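Local coordinates for protein formyltransferase PseJ (Anoxybacillus kamchatkensis G10, PDB 6EDK) that belongs to the formyl transferase family, pairing a six-stranded mixed sheet with flanking helices, and holds 1YA in a pocket, at residues G103-L108 and H186-K191; W109-D114 and K208-A213; T146-Y151 and G201-V206. One frame throughout, in Å; residues are numbered along the deposited sequence.

Contact 1. Residues G103-L108 and H186-K191. With 1YA (N-{4-[{[(6S)-2-amino-4-oxo-3,4,5,6,7,8-hexahydropteridin-6-yl]methyl}(formyl)amino]benzoyl}-L-glutamic acid), chain D.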
loop_
_atom_site.group_PDB
_atom_site.type_symbol
_atom_site.label_atom_id
_atom_site.label_comp_id
_atom_site.label_asym_id
_atom_site.label_seq_id
_atom_site.Cartn_x
_atom_site.Cartn_y
_atom_site.Cartn_z
ATOM N N GLY A 103 -2.330 4.072 7.746
ATOM C CA GLY A 103 -1.347 3.652 8.724
ATOM C C GLY A 103 -1.169 2.165 8.915
ATOM O O GLY A 103 -1.213 1.386 7.972
ATOM N N ALA A 104 -1.018 1.755 10.163
ATOM C CA ALA A 104 -0.556 0.435 10.520
ATOM C C ALA A 104 -1.686 -0.572 10.704
ATOM O O ALA A 104 -2.829 -0.220 11.018
ATOM C CB ALA A 104 0.254 0.528 11.823
ATOM N N ASP A 105 -1.343 -1.845 10.497
ATOM C CA ASP A 105 -2.241 -2.967 10.743
ATOM C C ASP A 105 -3.646 -2.757 10.152
ATOM O O ASP A 105 -4.652 -3.001 10.808
ATOM C CB ASP A 105 -2.344 -3.236 12.231
ATOM C CG ASP A 105 -0.969 -3.463 12.861
ATOM O OD1 ASP A 105 -0.235 -4.311 12.340
ATOM O OD2 ASP A 105 -0.642 -2.791 13.856
ATOM N N PRO A 106 -3.740 -2.342 8.886
ATOM C CA PRO A 106 -5.070 -2.029 8.380
ATOM C C PRO A 106 -6.001 -3.224 8.364
ATOM O O PRO A 106 -7.205 -3.045 8.581
ATOM C CB PRO A 106 -4.835 -1.488 6.970
ATOM C CG PRO A 106 -3.440 -2.023 6.609
ATOM C CD PRO A 106 -2.680 -2.050 7.920
ATOM N N ASN A 107 -5.492 -4.432 8.114
ATOM C CA ASN A 107 -6.391 -5.585 8.064
ATOM C C ASN A 107 -7.025 -5.813 9.423
ATOM O O ASN A 107 -8.239 -6.000 9.543
ATOM C CB ASN A 107 -5.615 -6.810 7.602
ATOM C CG ASN A 107 -6.465 -8.062 7.470
ATOM O OD1 ASN A 107 -7.523 -8.073 6.817
ATOM N ND2 ASN A 107 -5.987 -9.147 8.071
ATOM N N LEU A 108 -6.200 -5.841 10.463
ATOM C CA LEU A 108 -6.752 -6.008 11.814
ATOM C C LEU A 108 -7.758 -4.914 12.156
ATOM O O LEU A 108 -8.855 -5.203 12.637
ATOM C CB LEU A 108 -5.608 -6.038 12.809
ATOM C CG LEU A 108 -6.052 -6.060 14.313
ATOM C CD1 LEU A 108 -6.801 -7.336 14.587
ATOM C CD2 LEU A 108 -4.744 -6.013 15.135
ATOM N N HIS A 186 -4.285 4.680 12.098
ATOM C CA HIS A 186 -3.749 3.987 13.255
ATOM C C HIS A 186 -2.226 3.959 13.207
ATOM O O HIS A 186 -1.623 3.895 12.152
ATOM C CB HIS A 186 -4.268 2.548 13.391
ATOM C CG HIS A 186 -5.750 2.460 13.289
ATOM N ND1 HIS A 186 -6.411 2.359 12.081
ATOM C CD2 HIS A 186 -6.704 2.519 14.246
ATOM C CE1 HIS A 186 -7.716 2.337 12.307
ATOM N NE2 HIS A 186 -7.922 2.454 13.604
ATOM N N LYS A 187 -1.612 4.002 14.378
ATOM C CA LYS A 187 -0.192 3.762 14.583
ATOM C C LYS A 187 0.006 2.318 15.023
ATOM O O LYS A 187 -0.925 1.646 15.497
ATOM C CB LYS A 187 0.398 4.676 15.679
ATOM C CG LYS A 187 0.154 6.150 15.541
ATOM C CD LYS A 187 0.154 6.824 16.933
ATOM C CE LYS A 187 0.824 8.204 16.935
ATOM N NZ LYS A 187 0.273 9.195 15.945
ATOM N N LEU A 188 1.255 1.855 14.919
ATOM C CA LEU A 188 1.541 0.466 15.264
ATOM C C LEU A 188 1.165 0.144 16.701
ATOM O O LEU A 188 0.705 -0.961 16.992
ATOM C CB LEU A 188 3.024 0.180 15.015
ATOM C CG LEU A 188 3.385 -1.274 14.722
ATOM C CD1 LEU A 188 2.868 -1.724 13.362
ATOM C CD2 LEU A 188 4.910 -1.462 14.802
ATOM N N LYS A 189 1.305 1.104 17.609
ATOM C CA LYS A 189 1.075 0.820 19.017
ATOM C C LYS A 189 -0.395 0.749 19.387
ATOM O O LYS A 189 -0.709 0.196 20.441
ATOM C CB LYS A 189 1.798 1.870 19.865
ATOM C CG LYS A 189 3.330 1.646 19.984
ATOM C CD LYS A 189 3.706 0.547 21.014
ATOM C CE LYS A 189 2.991 0.749 22.358
ATOM N NZ LYS A 189 3.677 0.110 23.504
ATOM N N ASP A 190 -1.308 1.236 18.529
ATOM C CA ASP A 190 -2.712 1.310 18.877
ATOM C C ASP A 190 -3.344 -0.034 19.114
ATOM O O ASP A 190 -4.347 -0.105 19.839
ATOM C CB ASP A 190 -3.466 2.080 17.776
ATOM C CG ASP A 190 -3.043 3.529 17.677
ATOM O OD1 ASP A 190 -2.327 3.984 18.580
ATOM O OD2 ASP A 190 -3.409 4.222 16.706
ATOM N N LYS A 191 -2.796 -1.112 18.552
ATOM C CA LYS A 191 -3.408 -2.423 18.722
ATOM C C LYS A 191 -3.107 -3.097 20.071
ATOM O O LYS A 191 -3.729 -4.137 20.391
ATOM C CB LYS A 191 -2.947 -3.349 17.584
ATOM C CG LYS A 191 -1.486 -3.650 17.515
ATOM C CD LYS A 191 -1.236 -4.806 16.524
ATOM C CE LYS A 191 0.243 -5.077 16.244
ATOM N NZ LYS A 191 0.942 -3.882 15.722
HETATM N N1 1YA D . 5.753 8.114 2.929
HETATM C C2 1YA D . 4.872 9.265 2.634
HETATM N NA2 1YA D . 5.381 10.622 2.734
HETATM N N3 1YA D . 3.440 9.106 2.184
HETATM C C4 1YA D . 2.829 7.775 2.080
HETATM O O4 1YA D . 1.669 7.715 1.728
HETATM C C4A 1YA D . 3.718 6.619 2.391
HETATM N N5 1YA D . 3.217 5.349 2.235
HETATM C C6 1YA D . 4.004 4.264 3.017
HETATM C C7 1YA D . 5.365 4.338 2.911
HETATM N N8 1YA D . 6.014 5.755 3.065
HETATM C C8A 1YA D . 5.207 6.785 2.787
HETATM C C9 1YA D . 3.539 4.431 4.481
HETATM N N10 1YA D . 4.087 3.397 5.380
HETATM C C11 1YA D . 5.399 4.571 9.231
HETATM C C12 1YA D . 6.310 3.977 8.372
HETATM C C13 1YA D . 5.895 3.602 7.099
HETATM C C14 1YA D . 4.579 3.812 6.726
HETATM C C15 1YA D . 3.673 4.395 7.593
HETATM C C16 1YA D . 4.089 4.776 8.858
HETATM C C17 1YA D . 5.811 4.989 10.665
HETATM N N 1YA D . 4.850 4.566 11.716
HETATM C CA 1YA D . 5.028 4.841 13.164
HETATM C CB 1YA D . 4.890 6.360 13.437
HETATM C CG 1YA D . 4.137 7.103 12.321
HETATM C CD 1YA D . 3.666 8.500 12.762
HETATM O OE1 1YA D . 2.857 9.153 12.047
HETATM O OE2 1YA D . 4.090 8.993 13.840
HETATM C CT 1YA D . 3.981 4.019 13.960
HETATM O O2 1YA D . 3.109 3.304 13.379
HETATM O O1 1YA D . 3.986 4.044 15.214
HETATM C C18 1YA D . 4.102 1.981 5.044
HETATM O O5 1YA D . 3.703 1.605 3.993
HETATM O O 1YA D . 6.816 5.567 10.879
HETATM O O HOH W 1 -4.828 1.289 10.088
HETATM O O HOH W 2 -2.012 -0.980 15.276
#
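Asp105 OD2 and the ammonium NZ of Lys191 form a salt bridge 2.7 Å long. Water 2 also lies in bonding range of OD2, with further acceptors competing for its protons. Lys191 meets OD2 on its syn side, somewhat tilted out of the carboxylate plane, and the two side chains cross at about a right angle. The lysine chain bends at its last torsion (chi4 -57°), which swings NZ back over its own segment, where it also donates to Leu188 O at 3.2 Å. Its CD and CE lie against the same carboxylate oxygen, and CD rests on Leu108 CD2 at 4.0 Å.

Between the backbones, the short parallel pairing of Gly103 with His186 carries on into Ala104 N, which donates to His186 O at 3.0 Å in a nearly straight bond (171°). That same oxygen takes a CA-H...O contact from Gly103, whose lack of a side chain lets the carbonyl sit close. Ala104 CB packs against the Leu188 backbone and touches Leu188 CD1 at 3.8 Å. Water 1 links Ala104 O to His186 ND1; His186 NE2 is hydrogen-bonded to Glu113 OE1, while the ring stacks on Trp109.

Beyond this grip the 186-191 loop faces the ligand. Leu188 N donates to 1YA O2, an oxygen of the alpha-carboxylate of its glutamate, at 2.8 Å. One residue earlier, Lys187 N is held by Asp190 OD2 at 2.9 Å, the donor lying above that carboxylate plane.

The chemistry implies an anchored loop: the salt bridge and the bond to His186 O tie it to the residues leading into helix 106-112, and the Leu188 amide of the same loop binds a carboxylate oxygen of 1YA.

Contact 2. Residues W109-D114 and K208-A213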
loop_
_atom_site.group_PDB
_atom_site.type_symbol
_atom_site.label_atom_id
_atom_site.label_comp_id
_atom_site.label_asym_id
_atom_site.label_seq_id
_atom_site.Cartn_x
_atom_site.Cartn_y
_atom_site.Cartn_z
ATOM N N TRP A 109 -7.422 -3.659 11.903
ATOM C CA TRP A 109 -8.315 -2.570 12.288
ATOM C C TRP A 109 -9.608 -2.571 11.500
ATOM O O TRP A 109 -10.650 -2.120 12.018
ATOM C CB TRP A 109 -7.623 -1.225 12.138
ATOM C CG TRP A 109 -6.695 -0.993 13.237
ATOM C CD1 TRP A 109 -5.343 -1.050 13.196
ATOM C CD2 TRP A 109 -7.058 -0.703 14.580
ATOM N NE1 TRP A 109 -4.821 -0.806 14.467
ATOM C CE2 TRP A 109 -5.867 -0.606 15.328
ATOM C CE3 TRP A 109 -8.298 -0.531 15.236
ATOM C CZ2 TRP A 109 -5.861 -0.319 16.720
ATOM C CZ3 TRP A 109 -8.284 -0.252 16.616
ATOM C CH2 TRP A 109 -7.055 -0.161 17.328
ATOM N N SER A 110 -9.584 -3.099 10.247
ATOM C CA SER A 110 -10.805 -3.205 9.491
ATOM C C SER A 110 -11.799 -4.129 10.167
ATOM O O SER A 110 -13.004 -3.942 10.018
ATOM C CB SER A 110 -10.519 -3.665 8.056
ATOM O OG SER A 110 -10.308 -5.063 7.965
ATOM N N PHE A 111 -11.331 -5.083 10.960
ATOM C CA PHE A 111 -12.234 -5.951 11.718
ATOM C C PHE A 111 -12.572 -5.359 13.082
ATOM O O PHE A 111 -13.761 -5.303 13.457
ATOM C CB PHE A 111 -11.615 -7.328 11.871
ATOM C CG PHE A 111 -11.640 -8.085 10.608
ATOM C CD1 PHE A 111 -12.802 -8.672 10.191
ATOM C CD2 PHE A 111 -10.543 -8.143 9.797
ATOM C CE1 PHE A 111 -12.853 -9.339 8.982
ATOM C CE2 PHE A 111 -10.601 -8.820 8.599
ATOM C CZ PHE A 111 -11.770 -9.399 8.191
ATOM N N LEU A 112 -11.552 -4.862 13.793
ATOM C CA LEU A 112 -11.799 -4.279 15.106
ATOM C C LEU A 112 -12.813 -3.146 15.042
ATOM O O LEU A 112 -13.672 -3.024 15.928
ATOM C CB LEU A 112 -10.494 -3.780 15.714
ATOM C CG LEU A 112 -9.493 -4.861 16.105
ATOM C CD1 LEU A 112 -8.198 -4.220 16.519
ATOM C CD2 LEU A 112 -10.005 -5.775 17.196
ATOM N N GLU A 113 -12.750 -2.302 14.013
ATOM C CA GLU A 113 -13.637 -1.154 13.871
ATOM C C GLU A 113 -14.718 -1.379 12.828
ATOM O O GLU A 113 -15.472 -0.449 12.541
ATOM C CB GLU A 113 -12.813 0.108 13.568
ATOM C CG GLU A 113 -12.030 0.577 14.806
ATOM C CD GLU A 113 -11.121 1.752 14.591
ATOM O OE1 GLU A 113 -10.913 2.200 13.436
ATOM O OE2 GLU A 113 -10.581 2.257 15.596
ATOM N N ASP A 114 -14.838 -2.604 12.296
ATOM C CA ASP A 114 -15.870 -3.051 11.368
ATOM C C ASP A 114 -16.025 -2.039 10.230
ATOM O O ASP A 114 -17.098 -1.525 9.955
ATOM C CB ASP A 114 -17.212 -3.323 12.104
ATOM C CG ASP A 114 -18.237 -4.085 11.249
ATOM O OD1 ASP A 114 -17.887 -4.735 10.246
ATOM O OD2 ASP A 114 -19.451 -4.053 11.583
ATOM N N LYS A 208 -14.249 -13.316 15.997
ATOM C CA LYS A 208 -13.963 -12.917 17.373
ATOM C C LYS A 208 -13.580 -11.455 17.518
ATOM O O LYS A 208 -13.590 -10.925 18.644
ATOM C CB LYS A 208 -12.794 -13.760 17.928
ATOM C CG LYS A 208 -13.070 -15.244 17.929
ATOM C CD LYS A 208 -11.971 -16.022 18.655
ATOM C CE LYS A 208 -12.359 -17.496 18.754
ATOM N NZ LYS A 208 -11.200 -18.392 19.061
ATOM N N LEU A 209 -13.233 -10.784 16.403
ATOM C CA LEU A 209 -12.642 -9.466 16.435
ATOM C C LEU A 209 -13.610 -8.374 16.018
ATOM O O LEU A 209 -13.362 -7.198 16.319
ATOM C CB LEU A 209 -11.414 -9.437 15.511
ATOM C CG LEU A 209 -10.420 -10.557 15.704
ATOM C CD1 LEU A 209 -9.154 -10.371 14.828
ATOM C CD2 LEU A 209 -9.998 -10.614 17.160
ATOM N N ILE A 210 -14.692 -8.732 15.337
ATOM C CA ILE A 210 -15.502 -7.734 14.646
ATOM C C ILE A 210 -16.143 -6.829 15.670
ATOM O O ILE A 210 -16.843 -7.304 16.577
ATOM C CB ILE A 210 -16.552 -8.389 13.755
ATOM C CG1 ILE A 210 -15.859 -9.066 12.562
ATOM C CG2 ILE A 210 -17.576 -7.330 13.299
ATOM C CD1 ILE A 210 -16.734 -9.952 11.802
ATOM N N GLY A 211 -15.895 -5.530 15.533
ATOM C CA GLY A 211 -16.479 -4.502 16.354
ATOM C C GLY A 211 -15.857 -4.325 17.715
ATOM O O GLY A 211 -16.340 -3.488 18.483
ATOM N N LYS A 212 -14.836 -5.106 18.061
ATOM C CA LYS A 212 -14.348 -5.115 19.437
ATOM C C LYS A 212 -13.753 -3.793 19.842
ATOM O O LYS A 212 -13.607 -3.535 21.028
ATOM C CB LYS A 212 -13.324 -6.224 19.632
ATOM C CG LYS A 212 -13.951 -7.568 19.782
ATOM C CD LYS A 212 -14.607 -7.702 21.179
ATOM C CE LYS A 212 -15.014 -9.136 21.470
ATOM N NZ LYS A 212 -16.060 -9.675 20.547
ATOM N N ALA A 213 -13.378 -2.952 18.893
ATOM C CA ALA A 213 -12.977 -1.583 19.187
ATOM C C ALA A 213 -14.140 -0.617 18.994
ATOM O O ALA A 213 -13.928 0.585 18.843
ATOM C CB ALA A 213 -11.789 -1.181 18.318
#
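Phe111 and Leu112, at the C-terminal end of helix 106-112, meet a type II beta turn running from Leu209 to Lys212. The helix ends in a Schellman motif with Asp114 as its C-prime residue, and the carbonyls of Phe111 and Leu112 point to the 208-213 segment, which has no regular helix or strand of its own.

The polar links are all between backbones. Gly211 N donates to Phe111 O at 3.0 Å, only slightly tilted from the carbonyl plane; this oxygen also takes the weak bond from Asp114 N that belongs to the Schellman motif. Ala213 N reaches Leu112 O at the same length, 3.0 Å, but approaches from above its carbonyl plane. Gly211 sits at positive phi (79°), as expected at this place in a type II turn.

Two CA-H...O contacts run in opposite directions across the contact: Ile210 CA lies 3.2 Å from Phe111 O, and Leu112 CA gives its hydrogen to Leu209 O.

Apolar side chains make most of the rest of the contact. Ile210 CG1 lies in the plane of the Phe111 ring and meets its edge at CD1, 3.9 Å away. The ring is also engaged by Lys117, in a cation-pi contact, and by Tyr141, edge to face. Leu112 splits its work: CD2 touches Lys212 CB at 4.1 Å, whereas CD1 lies over one face of the Trp109 ring, toward the rim. Ile210 CG2 packs beside the carboxylate of Asp114.

Ala213 CB lies among Leu112 CB, Glu113 CG and the ring edge of Trp109, where CZ3 stands 4.0 Å from it.

Contact 3. Residues T146-Y151 and G201-V206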
loop_
_atom_site.group_PDB
_atom_site.type_symbol
_atom_site.label_atom_id
_atom_site.label_comp_id
_atom_site.label_asym_id
_atom_site.label_seq_id
_atom_site.Cartn_x
_atom_site.Cartn_y
_atom_site.Cartn_z
ATOM N N THR A 146 -9.690 -16.069 8.914
ATOM C CA THR A 146 -8.766 -15.701 9.967
ATOM C C THR A 146 -7.995 -14.443 9.537
ATOM O O THR A 146 -8.116 -14.010 8.424
ATOM C CB THR A 146 -7.792 -16.843 10.222
ATOM O OG1 THR A 146 -7.061 -17.066 9.022
ATOM C CG2 THR A 146 -8.546 -18.127 10.614
ATOM N N LEU A 147 -7.216 -13.846 10.440
ATOM C CA LEU A 147 -6.376 -12.738 10.004
ATOM C C LEU A 147 -5.424 -13.184 8.909
ATOM O O LEU A 147 -5.148 -12.410 8.013
ATOM C CB LEU A 147 -5.569 -12.144 11.154
ATOM C CG LEU A 147 -6.456 -11.416 12.187
ATOM C CD1 LEU A 147 -5.627 -11.061 13.409
ATOM C CD2 LEU A 147 -7.137 -10.167 11.634
ATOM N N ARG A 148 -4.904 -14.409 8.987
ATOM C CA ARG A 148 -4.012 -14.888 7.930
ATOM C C ARG A 148 -4.721 -14.936 6.596
ATOM O O ARG A 148 -4.178 -14.531 5.595
ATOM C CB ARG A 148 -3.482 -16.277 8.249
ATOM C CG ARG A 148 -2.436 -16.794 7.265
ATOM C CD ARG A 148 -2.038 -18.248 7.545
ATOM N NE ARG A 148 -1.403 -18.411 8.867
ATOM C CZ ARG A 148 -0.153 -18.047 9.130
ATOM N NH1 ARG A 148 0.580 -17.486 8.190
ATOM N NH2 ARG A 148 0.352 -18.227 10.341
ATOM N N THR A 149 -5.911 -15.549 6.553
ATOM C CA THR A 149 -6.552 -15.750 5.260
ATOM C C THR A 149 -7.022 -14.438 4.664
ATOM O O THR A 149 -6.917 -14.272 3.448
ATOM C CB THR A 149 -7.739 -16.762 5.315
ATOM O OG1 THR A 149 -8.750 -16.412 6.271
ATOM C CG2 THR A 149 -7.180 -18.167 5.685
ATOM N N THR A 150 -7.458 -13.476 5.505
ATOM C CA THR A 150 -7.853 -12.158 4.992
ATOM C C THR A 150 -6.635 -11.355 4.557
ATOM O O THR A 150 -6.668 -10.770 3.487
ATOM C CB THR A 150 -8.631 -11.357 6.006
ATOM O OG1 THR A 150 -7.936 -11.295 7.262
ATOM C CG2 THR A 150 -9.963 -12.094 6.314
ATOM N N TYR A 151 -5.549 -11.393 5.337
ATOM C CA TYR A 151 -4.285 -10.729 4.885
ATOM C C TYR A 151 -3.781 -11.283 3.560
ATOM O O TYR A 151 -3.400 -10.521 2.636
ATOM C CB TYR A 151 -3.230 -10.885 5.981
ATOM C CG TYR A 151 -1.893 -10.210 5.655
ATOM C CD1 TYR A 151 -0.919 -10.878 4.920
ATOM C CD2 TYR A 151 -1.640 -8.894 6.043
ATOM C CE1 TYR A 151 0.312 -10.248 4.607
ATOM C CE2 TYR A 151 -0.431 -8.253 5.720
ATOM C CZ TYR A 151 0.531 -8.940 5.011
ATOM O OH TYR A 151 1.725 -8.299 4.730
ATOM N N GLY A 201 -2.905 -15.794 17.244
ATOM C CA GLY A 201 -1.986 -15.047 16.393
ATOM C C GLY A 201 -2.679 -14.780 15.052
ATOM O O GLY A 201 -3.876 -14.414 15.013
ATOM N N TRP A 202 -1.941 -15.054 14.001
ATOM C CA TRP A 202 -2.438 -14.915 12.633
ATOM C C TRP A 202 -3.648 -15.796 12.389
ATOM O O TRP A 202 -4.498 -15.461 11.570
ATOM C CB TRP A 202 -1.311 -15.303 11.667
ATOM C CG TRP A 202 -0.354 -14.225 11.372
ATOM C CD1 TRP A 202 0.954 -14.124 11.809
ATOM C CD2 TRP A 202 -0.588 -13.081 10.532
ATOM N NE1 TRP A 202 1.526 -12.986 11.308
ATOM C CE2 TRP A 202 0.615 -12.326 10.508
ATOM C CE3 TRP A 202 -1.698 -12.609 9.826
ATOM C CZ2 TRP A 202 0.732 -11.132 9.794
ATOM C CZ3 TRP A 202 -1.580 -11.403 9.135
ATOM C CH2 TRP A 202 -0.370 -10.692 9.110
ATOM N N ASP A 203 -3.770 -16.906 13.115
ATOM C CA ASP A 203 -4.865 -17.828 12.881
ATOM C C ASP A 203 -6.062 -17.575 13.797
ATOM O O ASP A 203 -6.937 -18.445 13.908
ATOM C CB ASP A 203 -4.366 -19.274 12.981
ATOM C CG ASP A 203 -3.233 -19.583 11.974
ATOM O OD1 ASP A 203 -3.336 -19.255 10.752
ATOM O OD2 ASP A 203 -2.225 -20.153 12.420
ATOM N N THR A 204 -6.148 -16.380 14.398
ATOM C CA THR A 204 -7.362 -15.972 15.101
ATOM C C THR A 204 -8.522 -15.801 14.116
ATOM O O THR A 204 -8.377 -15.069 13.119
ATOM C CB THR A 204 -7.134 -14.691 15.845
ATOM O OG1 THR A 204 -5.990 -14.839 16.721
ATOM C CG2 THR A 204 -8.381 -14.328 16.627
ATOM N N PRO A 205 -9.644 -16.464 14.338
ATOM C CA PRO A 205 -10.847 -16.185 13.536
ATOM C C PRO A 205 -11.227 -14.719 13.639
ATOM O O PRO A 205 -11.141 -14.108 14.713
ATOM C CB PRO A 205 -11.901 -17.103 14.150
ATOM C CG PRO A 205 -11.102 -18.183 14.823
ATOM C CD PRO A 205 -9.882 -17.558 15.321
ATOM N N VAL A 206 -11.602 -14.123 12.499
ATOM C CA VAL A 206 -11.919 -12.696 12.529
ATOM C C VAL A 206 -13.257 -12.462 13.228
ATOM O O VAL A 206 -13.487 -11.384 13.782
ATOM C CB VAL A 206 -11.915 -12.083 11.090
ATOM C CG1 VAL A 206 -10.498 -12.211 10.455
ATOM C CG2 VAL A 206 -12.905 -12.690 10.210
HETATM O O HOH W 3 -5.364 -19.285 9.252
#
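Trp202 lies along the first turn of helix 147-169, meeting Arg148, Leu147 and Tyr151 from its CB outward. CB sits over one face of the Arg148 guanidinium, toward its rim, 3.6 Å from NH2. CG is anti to the carbonyl carbon (chi1 -84°), beside the backbone N. Further out, CE3 touches Leu147 CB at 4.1 Å and comes close to the Arg148 backbone. Next on the ring, CZ3 packs on Tyr151 CB at 3.6 Å. At the tip, CH2 stands over one face of the Tyr151 ring, toward its rim, making a T-shaped (edge-to-face) pair whose planes are 66° apart.

The Arg148 chain bends at chi3, and its NE donates to Asp203 OD1 at 2.8 Å in a salt bridge. The bond is fairly straight (163°), lies almost in the guanidinium plane and reaches the oxygen on its syn side.

The start of the helix is gripped from both segments. Thr146 and Thr149 form a capping box, in which Thr149 N donates to Thr146 OG1 at 3.1 Å and Thr146 N to Thr149 OG1. Two further amides of the first turn go across: Leu147 N to Thr204 O at 3.2 Å, nearly along the C=O axis, and Arg148 N to Trp202 O at 2.8 Å. Val206 CG1 packs against the Thr146 carbonyl group and Leu147 CD2.

Carbonyls from the 201-206 loop and the threonine box thus satisfy amides that a helix leaves without partners in its first turn, and the nearby Asp203 carboxylate probably suits the positive end of the helix dipole.

Overall arrangement
All three contacts tie the C-terminal tail, from strand 185-186 onward, to helices 106-112 and 147-169 or the residues leading into them. Contacts 1 and 2 use opposite ends of helix 106-112, and contact 3 the start of helix 147-169. Each is partly buried. Contact 1, nearest the chain's centre, is the one that touches 1YA and relies on a salt bridge, waters and a short parallel pairing; contact 2 relies on backbone bonds and mostly apolar packing; contact 3 adds an aromatic pair and an outer salt bridge to helix capping. Their buried sides meet: Phe111 packs on Val206 and Thr150, Leu147 on Leu209 and Leu108, while His186 joins contacts 1 and 2.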